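Local coordinates for probable dehydrogenase (Bordetella bronchiseptica, PDB 3MOI), which probably catalyses a nicotinamide-dependent oxidation or reduction, as a member of the GFO/IDH/MocA oxidoreductase family, on a substrate that is not established, at residues M1-F5 with P26-I30; A19-R23 with F44-Y48; V116-V120 with E347-I352. All coordinates share one frame. Residues are numbered along the deposited sequence.

Interaction 1. Residues M1-F5 with P26-I30; sequences MKIRF and PDAQI
Phe5 brings the edge of its ring against the methyl of Ala28, CD1 to CB 4.1 Å, on the sheet face that also carries Ile3 and Ile30. Beneath the side chains two strands run parallel: the axes of 3-5 and 28-30 approach to 4.9 Å at an angle of 25°, with Ile3 level with Ala28, Arg4 with Gln29 and Phe5 with Ile30 (CA-CA 4.9 to 5.2 Å). Both have extended backbones, phi/psi near -90/124 at Ile3 and -147/137 at Ala28. The hydrogen bonds alternate as parallel pairing requires: Ile3 N to Asp27 O 2.8 Å, Gln29 N to Ile3 O 3.2 Å and Phe5 N to Gln29 O 2.9 Å, all nearly linear. A CA-H...O contact from Ala28 CA to Ile3 O, 3.6 Å, supplements them. Ahead of the strands, Lys2 (chi1 t) extends alongside 26-28, placing its CE 3.5 Å from Pro26 O and 3.9 Å from Ala28 O. Charged ends find partners beyond the pair, Arg4 in Asp66 and Asp27 in Arg336 and Arg349. Helix 12-24 covers Phe5 and Ile30 through Met22. Two adjacent parallel strands joined through one helix form a beta-alpha-beta crossover, here the first unit of the NAD-binding Rossmann fold, whose strand-turn-helix portion contains a GxGxxG-like pattern consistent with dinucleotide binding.

Interaction 2. Residues A19-R23 with F44-Y48; sequences APAMR and FGKEY
Ala19 begins the contact, its CB directed at the helix opposite and lying 4.0 Å from Phe44 CZ, at that ring's edge, and 3.8 Å from Tyr48 CZ. Next, Pro20 abuts the Tyr48 hydroxyl: its CG is 3.7 Å from OH, and its N, 3.2 Å from OH, has no hydrogen to offer. Met22 starts toward the other helix, but its side chain bends off to pack on Phe5 and Ile30 of the sheet. Arg23, one turn after Ala19 (Arg23 N to Ala19 O 3.0 Å), reaches across to lay its guanidinium flat on Tyr48, centres 4.2 Å apart and planes at 11°, while its NH2 makes a long salt bridge of 3.9 Å to Glu47 OE2. The segment axes, 12.9 Å apart at 25°, are too distant for backbones to meet, so Tyr48 (chi1 m) and Phe44 (chi1 t) span the gap between these neighbouring Rossmann helices, Tyr48 packing on Ile30 and Phe44 on Ala33 of strand 28-34. An off-centre cation-pi stack, with Arg23 CZ 4.2 Å from the ring centroid, joins the helices at their more exposed margin, and apolar contacts around Ala19 join them further in.

Interaction 3. Residues V116-V120 with E347-I352; sequences VHLVV and ELRDAI
This is helix-on-sheet packing at the last strand of the parallel Rossmann sheet: segment 347-352, the end of helix 340-352, lies against edge strand 118-120 and the residues leading into it. The evidence is the alternation of side chains along the extended segment. His117 and Val119 point their CA-to-CB bonds toward the helix, whereas Leu118 points away, and its side chain touches Val111 of helix 101-114 on the other face. The closest backbone pairs are Val119 with Leu348, CA-CA 6.4 Å, and His117 with Ala351, 6.7 Å; the helical partners are three residues apart, so nearly one turn spans the two positions of the extended segment. Helical phi/psi near -62/-43 at Glu347, and bonds from Ala351 N to Glu347 O (3.2 Å) and from Ile352 N to Leu348 O (2.8 Å), keep that turn regular.

The His117 ring (chi1 m) receives Ala351 CB over its face, 3.9 Å from the centroid and 22° off the normal, a CH-pi contact, and His117 CB stands 3.8 Å from Leu348 CD2. Farther along, Val119 (chi1 t) places CG2 4.3 Å from Leu348 CD2 and 4.0 Å from Leu348 N, with its CG1 3.8 Å from Glu347 OE2. The strand hydrogen-bonds through its backbone to strand 90-93. Van der Waals and CH-pi contacts thus account for most of the joint, which brings a helix from late in the chain back onto the Rossmann sheet, and the carboxylate of Glu347 is paired with Arg360 outside the two segments.

From the N terminus, strand 3-8 leads into helix 12-24 and strand 28-34, and interaction 1 closes that first loop. Interaction 2 opens inside it, at 19-23, and closes beyond it, at 44-48, so the two cross; Met22 packs on Phe5 (CE to CG 3.3 Å), and Tyr48 on Ile30 (CE1 to CD1 3.5 Å). Interaction 3 follows in series. Its loop of 226 residues includes all but the last short strand of the large mixed sheet before helix 340-352 returns to the Rossmann sheet. There Leu348 CD1 meets Phe5 CZ at 4.0 Å, and Arg349 NE forms a salt bridge with Asp27 OD2 at 3.1 Å, tying interaction 3 to interaction 1. Interactions 2 and 3 stay about 8 Å apart at their nearest atoms.

Interaction 1. Residues M1-F5 with P26-I30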
ATOM      1  N   MET A   1      32.276 -21.281  15.271  1.00 64.09           N
ATOM      2  CA  MET A   1      33.445 -21.537  14.334  1.00 64.74           C
ATOM      3  C   MET A   1      32.910 -22.221  13.057  1.00 62.21           C
ATOM      4  O   MET A   1      32.020 -21.638  12.458  1.00 62.79           O
ATOM      5  CB  MET A   1      34.633 -22.306  15.001  1.00 66.07           C
ATOM      6  CG  MET A   1      36.004 -21.947  14.338  1.00 69.55           C
ATOM      7  SD  MET A   1      36.554 -20.244  14.781  1.00 76.89           S
ATOM      8  CE  MET A   1      37.574 -20.634  16.239  1.00 73.88           C
ATOM      9  N   LYS A   2      33.402 -23.400  12.626  1.00 58.62           N
ATOM     10  CA  LYS A   2      32.835 -24.022  11.406  1.00 55.47           C
ATOM     11  C   LYS A   2      31.730 -25.063  11.687  1.00 52.38           C
ATOM     12  O   LYS A   2      31.949 -26.076  12.345  1.00 52.92           O
ATOM     13  CB  LYS A   2      33.910 -24.643  10.536  1.00 55.41           C
ATOM     14  CG  LYS A   2      33.490 -24.786   9.056  1.00 55.32           C
ATOM     15  CD  LYS A   2      34.599 -24.253   8.133  1.00 56.51           C
ATOM     16  CE  LYS A   2      34.242 -24.250   6.653  1.00 57.47           C
ATOM     17  NZ  LYS A   2      35.483 -24.139   5.801  1.00 58.65           N
ATOM     18  N   ILE A   3      30.544 -24.805  11.163  1.00 47.99           N
ATOM     19  CA  ILE A   3      29.398 -25.671  11.374  1.00 45.00           C
ATOM     20  C   ILE A   3      29.321 -26.737  10.277  1.00 41.32           C
ATOM     21  O   ILE A   3      29.296 -26.452   9.106  1.00 39.59           O
ATOM     22  CB  ILE A   3      28.091 -24.810  11.424  1.00 45.46           C
ATOM     23  CG1 ILE A   3      28.252 -23.674  12.445  1.00 46.49           C
ATOM     24  CG2 ILE A   3      26.880 -25.630  11.752  1.00 44.55           C
ATOM     25  CD1 ILE A   3      29.041 -24.090  13.726  1.00 51.48           C
ATOM     26  N   ARG A   4      29.303 -27.981  10.682  1.00 38.86           N
ATOM     27  CA  ARG A   4      29.173 -29.052   9.739  1.00 38.70           C
ATOM     28  C   ARG A   4      27.672 -29.361   9.575  1.00 36.98           C
ATOM     29  O   ARG A   4      26.991 -29.712  10.542  1.00 35.80           O
ATOM     30  CB  ARG A   4      29.956 -30.290  10.190  1.00 38.89           C
ATOM     31  CG  ARG A   4      31.465 -30.112  10.335  1.00 41.10           C
ATOM     32  CD  ARG A   4      32.110 -31.244  11.144  1.00 44.13           C
ATOM     33  NE  ARG A   4      31.443 -31.344  12.433  1.00 49.86           N
ATOM     34  CZ  ARG A   4      31.815 -32.131  13.453  1.00 54.88           C
ATOM     35  NH1 ARG A   4      32.904 -32.910  13.385  1.00 54.58           N
ATOM     36  NH2 ARG A   4      31.079 -32.137  14.567  1.00 55.94           N
ATOM     37  N   PHE A   5      27.196 -29.186   8.351  1.00 35.86           N
ATOM     38  CA  PHE A   5      25.786 -29.228   8.026  1.00 36.33           C
ATOM     39  C   PHE A   5      25.452 -30.440   7.228  1.00 35.64           C
ATOM     40  O   PHE A   5      26.212 -30.798   6.342  1.00 35.11           O
ATOM     41  CB  PHE A   5      25.399 -28.057   7.140  1.00 36.21           C
ATOM     42  CG  PHE A   5      24.895 -26.899   7.873  1.00 38.23           C
ATOM     43  CD1 PHE A   5      25.696 -25.775   8.064  1.00 41.96           C
ATOM     44  CD2 PHE A   5      23.615 -26.902   8.393  1.00 38.84           C
ATOM     45  CE1 PHE A   5      25.199 -24.665   8.745  1.00 40.44           C
ATOM     46  CE2 PHE A   5      23.127 -25.805   9.084  1.00 36.89           C
ATOM     47  CZ  PHE A   5      23.912 -24.697   9.247  1.00 39.04           C
ATOM     48  N   PRO A  26      31.848 -19.311   4.659  1.00 44.50           N
ATOM     49  CA  PRO A  26      33.085 -19.637   5.316  1.00 44.77           C
ATOM     50  C   PRO A  26      32.897 -20.236   6.667  1.00 44.62           C
ATOM     51  O   PRO A  26      33.826 -20.860   7.185  1.00 45.83           O
ATOM     52  CB  PRO A  26      33.824 -18.281   5.432  1.00 44.62           C
ATOM     53  CG  PRO A  26      32.768 -17.249   5.318  1.00 45.10           C
ATOM     54  CD  PRO A  26      31.713 -17.852   4.435  1.00 45.12           C
ATOM     55  N   ASP A  27      31.745 -20.072   7.272  1.00 44.10           N
ATOM     56  CA  ASP A  27      31.557 -20.729   8.561  1.00 43.96           C
ATOM     57  C   ASP A  27      30.747 -22.018   8.441  1.00 43.28           C
ATOM     58  O   ASP A  27      30.266 -22.547   9.462  1.00 42.84           O
ATOM     59  CB  ASP A  27      30.949 -19.756   9.568  1.00 44.57           C
ATOM     60  CG  ASP A  27      31.787 -18.508   9.724  1.00 45.14           C
ATOM     61  OD1 ASP A  27      33.024 -18.690   9.693  1.00 45.53           O
ATOM     62  OD2 ASP A  27      31.211 -17.379   9.835  1.00 44.00           O
ATOM     63  N   ALA A  28      30.643 -22.535   7.206  1.00 42.18           N
ATOM     64  CA  ALA A  28      29.777 -23.655   6.924  1.00 41.68           C
ATOM     65  C   ALA A  28      30.344 -24.542   5.838  1.00 41.85           C
ATOM     66  O   ALA A  28      30.808 -24.063   4.766  1.00 43.43           O
ATOM     67  CB  ALA A  28      28.400 -23.167   6.504  1.00 41.75           C
ATOM     68  N   GLN A  29      30.215 -25.838   6.119  1.00 41.04           N
ATOM     69  CA  GLN A  29      30.633 -26.932   5.282  1.00 40.28           C
ATOM     70  C   GLN A  29      29.450 -27.894   5.147  1.00 38.87           C
ATOM     71  O   GLN A  29      28.931 -28.378   6.154  1.00 37.72           O
ATOM     72  CB  GLN A  29      31.792 -27.660   5.992  1.00 40.48           C
ATOM     73  CG  GLN A  29      32.543 -28.699   5.136  1.00 44.60           C
ATOM     74  CD  GLN A  29      32.907 -28.206   3.696  1.00 50.88           C
ATOM     75  OE1 GLN A  29      32.708 -28.953   2.712  1.00 53.74           O
ATOM     76  NE2 GLN A  29      33.455 -26.963   3.574  1.00 51.06           N
ATOM     77  N   ILE A  30      29.035 -28.178   3.917  1.00 37.74           N
ATOM     78  CA  ILE A  30      28.164 -29.303   3.639  1.00 37.41           C
ATOM     79  C   ILE A  30      28.967 -30.616   3.773  1.00 37.51           C
ATOM     80  O   ILE A  30      30.042 -30.773   3.217  1.00 37.29           O
ATOM     81  CB  ILE A  30      27.603 -29.275   2.247  1.00 37.44           C
ATOM     82  CG1 ILE A  30      26.784 -28.000   2.031  1.00 38.92           C
ATOM     83  CG2 ILE A  30      26.699 -30.467   2.034  1.00 37.01           C
ATOM     84  CD1 ILE A  30      26.444 -27.727   0.565  1.00 40.52           C
TER

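Interaction 2. Residues A19-R23 with F44-Y48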
ATOM      1  N   ALA A  19      22.261 -24.717  -0.843  1.00 38.03           N
ATOM      2  CA  ALA A  19      23.548 -25.466  -0.998  1.00 38.03           C
ATOM      3  C   ALA A  19      24.745 -24.647  -1.513  1.00 38.22           C
ATOM      4  O   ALA A  19      25.774 -24.619  -0.860  1.00 38.41           O
ATOM      5  CB  ALA A  19      23.360 -26.682  -1.836  1.00 37.52           C
ATOM      6  N   PRO A  20      24.610 -23.943  -2.645  1.00 38.87           N
ATOM      7  CA  PRO A  20      25.766 -23.160  -3.125  1.00 39.67           C
ATOM      8  C   PRO A  20      26.174 -22.096  -2.128  1.00 40.37           C
ATOM      9  O   PRO A  20      27.369 -21.948  -1.820  1.00 41.92           O
ATOM     10  CB  PRO A  20      25.263 -22.522  -4.425  1.00 39.68           C
ATOM     11  CG  PRO A  20      23.990 -23.284  -4.779  1.00 39.80           C
ATOM     12  CD  PRO A  20      23.412 -23.671  -3.446  1.00 39.12           C
ATOM     13  N   ALA A  21      25.181 -21.419  -1.561  1.00 40.48           N
ATOM     14  CA  ALA A  21      25.419 -20.421  -0.506  1.00 40.33           C
ATOM     15  C   ALA A  21      26.163 -20.986   0.682  1.00 40.06           C
ATOM     16  O   ALA A  21      26.995 -20.302   1.265  1.00 39.62           O
ATOM     17  CB  ALA A  21      24.089 -19.782  -0.048  1.00 39.84           C
ATOM     18  N   MET A  22      25.878 -22.239   1.038  1.00 40.96           N
ATOM     19  CA  MET A  22      26.641 -22.921   2.103  1.00 41.00           C
ATOM     20  C   MET A  22      28.089 -23.170   1.702  1.00 42.25           C
ATOM     21  O   MET A  22      28.981 -22.974   2.536  1.00 42.58           O
ATOM     22  CB  MET A  22      26.017 -24.275   2.498  1.00 40.79           C
ATOM     23  CG  MET A  22      24.983 -24.257   3.598  1.00 37.43           C
ATOM     24  SD  MET A  22      24.458 -25.877   4.218  1.00 27.76           S
ATOM     25  CE  MET A  22      23.468 -25.196   5.502  1.00 33.12           C
ATOM     26  N   ARG A  23      28.333 -23.627   0.463  1.00 44.00           N
ATOM     27  CA  ARG A  23      29.727 -23.891   0.019  1.00 45.96           C
ATOM     28  C   ARG A  23      30.461 -22.595   0.247  1.00 46.11           C
ATOM     29  O   ARG A  23      31.318 -22.496   1.115  1.00 46.48           O
ATOM     30  CB  ARG A  23      29.828 -24.320  -1.464  1.00 46.84           C
ATOM     31  CG  ARG A  23      30.677 -25.590  -1.680  1.00 51.60           C
ATOM     32  CD  ARG A  23      31.475 -25.631  -3.000  1.00 58.43           C
ATOM     33  NE  ARG A  23      30.939 -26.503  -4.063  1.00 60.98           N
ATOM     34  CZ  ARG A  23      29.982 -26.163  -4.926  1.00 63.33           C
ATOM     35  NH1 ARG A  23      29.377 -24.979  -4.835  1.00 66.39           N
ATOM     36  NH2 ARG A  23      29.612 -27.015  -5.884  1.00 62.87           N
ATOM     37  N   PHE A  44      23.625 -35.112  -6.695  1.00 43.23           N
ATOM     38  CA  PHE A  44      24.084 -34.168  -5.680  1.00 42.74           C
ATOM     39  C   PHE A  44      25.318 -34.646  -4.890  1.00 42.57           C
ATOM     40  O   PHE A  44      26.260 -33.888  -4.651  1.00 41.84           O
ATOM     41  CB  PHE A  44      22.937 -33.843  -4.736  1.00 43.45           C
ATOM     42  CG  PHE A  44      23.229 -32.734  -3.817  1.00 41.47           C
ATOM     43  CD1 PHE A  44      22.980 -31.447  -4.193  1.00 39.98           C
ATOM     44  CD2 PHE A  44      23.756 -32.982  -2.569  1.00 41.57           C
ATOM     45  CE1 PHE A  44      23.257 -30.402  -3.341  1.00 41.11           C
ATOM     46  CE2 PHE A  44      24.037 -31.947  -1.704  1.00 42.19           C
ATOM     47  CZ  PHE A  44      23.788 -30.642  -2.099  1.00 40.34           C
ATOM     48  N   GLY A  45      25.338 -35.910  -4.505  1.00 42.75           N
ATOM     49  CA  GLY A  45      26.533 -36.465  -3.895  1.00 43.09           C
ATOM     50  C   GLY A  45      27.799 -36.336  -4.757  1.00 43.76           C
ATOM     51  O   GLY A  45      28.869 -36.049  -4.205  1.00 44.10           O
ATOM     52  N   LYS A  46      27.695 -36.573  -6.077  1.00 43.83           N
ATOM     53  CA  LYS A  46      28.840 -36.430  -6.999  1.00 44.26           C
ATOM     54  C   LYS A  46      29.314 -34.981  -7.026  1.00 44.05           C
ATOM     55  O   LYS A  46      30.471 -34.705  -6.797  1.00 44.26           O
ATOM     56  CB  LYS A  46      28.515 -36.867  -8.475  1.00 44.74           C
ATOM     57  CG  LYS A  46      28.952 -38.314  -8.894  1.00 45.69           C
ATOM     58  CD  LYS A  46      28.630 -38.705 -10.357  1.00 47.98           C
ATOM     59  CE  LYS A  46      29.606 -39.821 -10.947  1.00 50.16           C
ATOM     60  NZ  LYS A  46      29.393 -40.195 -12.421  1.00 49.29           N
ATOM     61  N   GLU A  47      28.411 -34.049  -7.312  1.00 43.93           N
ATOM     62  CA  GLU A  47      28.801 -32.635  -7.470  1.00 43.37           C
ATOM     63  C   GLU A  47      29.423 -31.982  -6.216  1.00 42.52           C
ATOM     64  O   GLU A  47      30.372 -31.198  -6.350  1.00 42.70           O
ATOM     65  CB  GLU A  47      27.600 -31.818  -7.933  1.00 43.61           C
ATOM     66  CG  GLU A  47      27.773 -30.316  -7.836  1.00 45.20           C
ATOM     67  CD  GLU A  47      28.418 -29.678  -9.056  1.00 48.75           C
ATOM     68  OE1 GLU A  47      29.172 -30.342  -9.819  1.00 45.72           O
ATOM     69  OE2 GLU A  47      28.137 -28.464  -9.235  1.00 52.73           O
ATOM     70  N   TYR A  48      28.882 -32.273  -5.026  1.00 40.64           N
ATOM     71  CA  TYR A  48      29.408 -31.694  -3.780  1.00 39.72           C
ATOM     72  C   TYR A  48      30.428 -32.603  -3.055  1.00 38.31           C
ATOM     73  O   TYR A  48      30.987 -32.220  -2.047  1.00 37.38           O
ATOM     74  CB  TYR A  48      28.273 -31.314  -2.825  1.00 39.26           C
ATOM     75  CG  TYR A  48      27.621 -30.025  -3.193  1.00 40.30           C
ATOM     76  CD1 TYR A  48      27.848 -28.865  -2.464  1.00 40.50           C
ATOM     77  CD2 TYR A  48      26.751 -29.946  -4.296  1.00 41.27           C
ATOM     78  CE1 TYR A  48      27.237 -27.658  -2.850  1.00 39.57           C
ATOM     79  CE2 TYR A  48      26.121 -28.749  -4.645  1.00 37.88           C
ATOM     80  CZ  TYR A  48      26.384 -27.627  -3.936  1.00 37.75           C
ATOM     81  OH  TYR A  48      25.782 -26.452  -4.324  1.00 43.00           O
TER

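Interaction 3. Residues V116-V120 with E347-I352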
ATOM      1  N   VAL A 116      18.748 -27.725  21.869  1.00 32.25           N
ATOM      2  CA  VAL A 116      19.368 -27.334  20.612  1.00 31.05           C
ATOM      3  C   VAL A 116      18.867 -25.974  20.126  1.00 31.32           C
ATOM      4  O   VAL A 116      17.849 -25.497  20.611  1.00 32.93           O
ATOM      5  CB  VAL A 116      19.179 -28.419  19.507  1.00 31.16           C
ATOM      6  CG1 VAL A 116      19.718 -29.780  19.983  1.00 28.28           C
ATOM      7  CG2 VAL A 116      17.799 -28.462  19.013  1.00 26.02           C
ATOM      8  N   HIS A 117      19.577 -25.362  19.177  1.00 30.08           N
ATOM      9  CA  HIS A 117      19.128 -24.137  18.561  1.00 29.69           C
ATOM     10  C   HIS A 117      18.463 -24.404  17.247  1.00 29.13           C
ATOM     11  O   HIS A 117      18.963 -25.222  16.472  1.00 29.40           O
ATOM     12  CB  HIS A 117      20.276 -23.188  18.320  1.00 29.19           C
ATOM     13  CG  HIS A 117      20.893 -22.695  19.584  1.00 32.18           C
ATOM     14  ND1 HIS A 117      22.087 -23.193  20.086  1.00 33.37           N
ATOM     15  CD2 HIS A 117      20.452 -21.796  20.487  1.00 30.92           C
ATOM     16  CE1 HIS A 117      22.370 -22.583  21.221  1.00 30.92           C
ATOM     17  NE2 HIS A 117      21.403 -21.721  21.476  1.00 33.44           N
ATOM     18  N   LEU A 118      17.381 -23.668  16.990  1.00 27.65           N
ATOM     19  CA  LEU A 118      16.618 -23.771  15.770  1.00 27.49           C
ATOM     20  C   LEU A 118      16.401 -22.431  15.195  1.00 26.57           C
ATOM     21  O   LEU A 118      16.008 -21.575  15.888  1.00 26.93           O
ATOM     22  CB  LEU A 118      15.188 -24.331  16.041  1.00 27.65           C
ATOM     23  CG  LEU A 118      14.312 -24.400  14.747  1.00 30.22           C
ATOM     24  CD1 LEU A 118      13.428 -25.738  14.630  1.00 29.35           C
ATOM     25  CD2 LEU A 118      13.460 -23.189  14.641  1.00 27.42           C
ATOM     26  N   VAL A 119      16.560 -22.269  13.899  1.00 27.21           N
ATOM     27  CA  VAL A 119      16.158 -21.070  13.203  1.00 26.69           C
ATOM     28  C   VAL A 119      15.239 -21.459  12.043  1.00 28.51           C
ATOM     29  O   VAL A 119      15.520 -22.432  11.343  1.00 28.54           O
ATOM     30  CB  VAL A 119      17.410 -20.396  12.560  1.00 26.63           C
ATOM     31  CG1 VAL A 119      17.017 -19.418  11.356  1.00 24.26           C
ATOM     32  CG2 VAL A 119      18.269 -19.727  13.597  1.00 25.37           C
ATOM     33  N   VAL A 120      14.231 -20.647  11.729  1.00 30.26           N
ATOM     34  CA  VAL A 120      13.483 -20.827  10.469  1.00 31.55           C
ATOM     35  C   VAL A 120      13.709 -19.688   9.478  1.00 33.82           C
ATOM     36  O   VAL A 120      13.574 -18.567   9.919  1.00 36.45           O
ATOM     37  CB  VAL A 120      11.948 -21.008  10.853  1.00 32.46           C
ATOM     38  CG1 VAL A 120      11.663 -20.832  12.327  1.00 29.15           C
ATOM     39  CG2 VAL A 120      10.985 -20.206  10.005  1.00 30.75           C
ATOM     40  N   GLU A 347      22.682 -16.437  11.746  1.00 33.76           N
ATOM     41  CA  GLU A 347      21.829 -16.427  12.909  1.00 33.50           C
ATOM     42  C   GLU A 347      22.037 -17.716  13.705  1.00 33.15           C
ATOM     43  O   GLU A 347      22.208 -17.658  14.887  1.00 33.68           O
ATOM     44  CB  GLU A 347      20.388 -16.238  12.526  1.00 33.25           C
ATOM     45  CG  GLU A 347      19.569 -15.981  13.695  1.00 32.67           C
ATOM     46  CD  GLU A 347      18.099 -15.811  13.377  1.00 35.32           C
ATOM     47  OE1 GLU A 347      17.314 -15.678  14.368  1.00 36.46           O
ATOM     48  OE2 GLU A 347      17.727 -15.795  12.168  1.00 33.13           O
ATOM     49  N   LEU A 348      22.124 -18.865  13.060  1.00 32.91           N
ATOM     50  CA  LEU A 348      22.423 -20.097  13.830  1.00 33.50           C
ATOM     51  C   LEU A 348      23.807 -20.106  14.491  1.00 33.21           C
ATOM     52  O   LEU A 348      23.925 -20.428  15.697  1.00 32.67           O
ATOM     53  CB  LEU A 348      22.365 -21.313  12.947  1.00 33.15           C
ATOM     54  CG  LEU A 348      21.624 -22.571  13.309  1.00 32.73           C
ATOM     55  CD1 LEU A 348      22.495 -23.741  12.836  1.00 25.24           C
ATOM     56  CD2 LEU A 348      21.138 -22.688  14.692  1.00 27.14           C
ATOM     57  N   ARG A 349      24.839 -19.750  13.708  1.00 33.45           N
ATOM     58  CA  ARG A 349      26.228 -19.735  14.221  1.00 33.75           C
ATOM     59  C   ARG A 349      26.265 -18.940  15.477  1.00 32.78           C
ATOM     60  O   ARG A 349      26.786 -19.384  16.481  1.00 33.20           O
ATOM     61  CB  ARG A 349      27.225 -19.136  13.219  1.00 34.20           C
ATOM     62  CG  ARG A 349      28.726 -19.109  13.764  1.00 36.99           C
ATOM     63  CD  ARG A 349      29.441 -17.642  13.646  1.00 42.10           C
ATOM     64  NE  ARG A 349      29.272 -17.177  12.261  1.00 43.41           N
ATOM     65  CZ  ARG A 349      28.594 -16.107  11.844  1.00 41.25           C
ATOM     66  NH1 ARG A 349      28.045 -15.216  12.670  1.00 41.28           N
ATOM     67  NH2 ARG A 349      28.508 -15.917  10.547  1.00 42.57           N
ATOM     68  N   ASP A 350      25.706 -17.753  15.394  1.00 32.72           N
ATOM     69  CA  ASP A 350      25.638 -16.855  16.504  1.00 33.61           C
ATOM     70  C   ASP A 350      24.977 -17.462  17.714  1.00 33.42           C
ATOM     71  O   ASP A 350      25.429 -17.258  18.842  1.00 34.15           O
ATOM     72  CB  ASP A 350      24.895 -15.570  16.108  1.00 34.31           C
ATOM     73  CG  ASP A 350      25.803 -14.539  15.408  1.00 36.23           C
ATOM     74  OD1 ASP A 350      27.020 -14.756  15.330  1.00 40.07           O
ATOM     75  OD2 ASP A 350      25.286 -13.502  14.935  1.00 42.75           O
ATOM     76  N   ALA A 351      23.921 -18.233  17.487  1.00 32.99           N
ATOM     77  CA  ALA A 351      23.237 -18.905  18.553  1.00 31.95           C
ATOM     78  C   ALA A 351      24.086 -20.002  19.169  1.00 31.84           C
ATOM     79  O   ALA A 351      24.215 -20.114  20.387  1.00 30.21           O
ATOM     80  CB  ALA A 351      21.959 -19.441  18.020  1.00 32.55           C
ATOM     81  N   ILE A 352      24.681 -20.830  18.316  1.00 32.52           N
ATOM     82  CA  ILE A 352      25.491 -21.949  18.801  1.00 31.82           C
ATOM     83  C   ILE A 352      26.680 -21.391  19.539  1.00 32.92           C
ATOM     84  O   ILE A 352      27.065 -21.920  20.562  1.00 33.39           O
ATOM     85  CB  ILE A 352      26.011 -22.793  17.631  1.00 31.94           C
ATOM     86  CG1 ILE A 352      24.848 -23.483  16.911  1.00 31.20           C
ATOM     87  CG2 ILE A 352      27.095 -23.843  18.153  1.00 31.32           C
ATOM     88  CD1 ILE A 352      25.147 -24.016  15.477  1.00 28.57           C
TER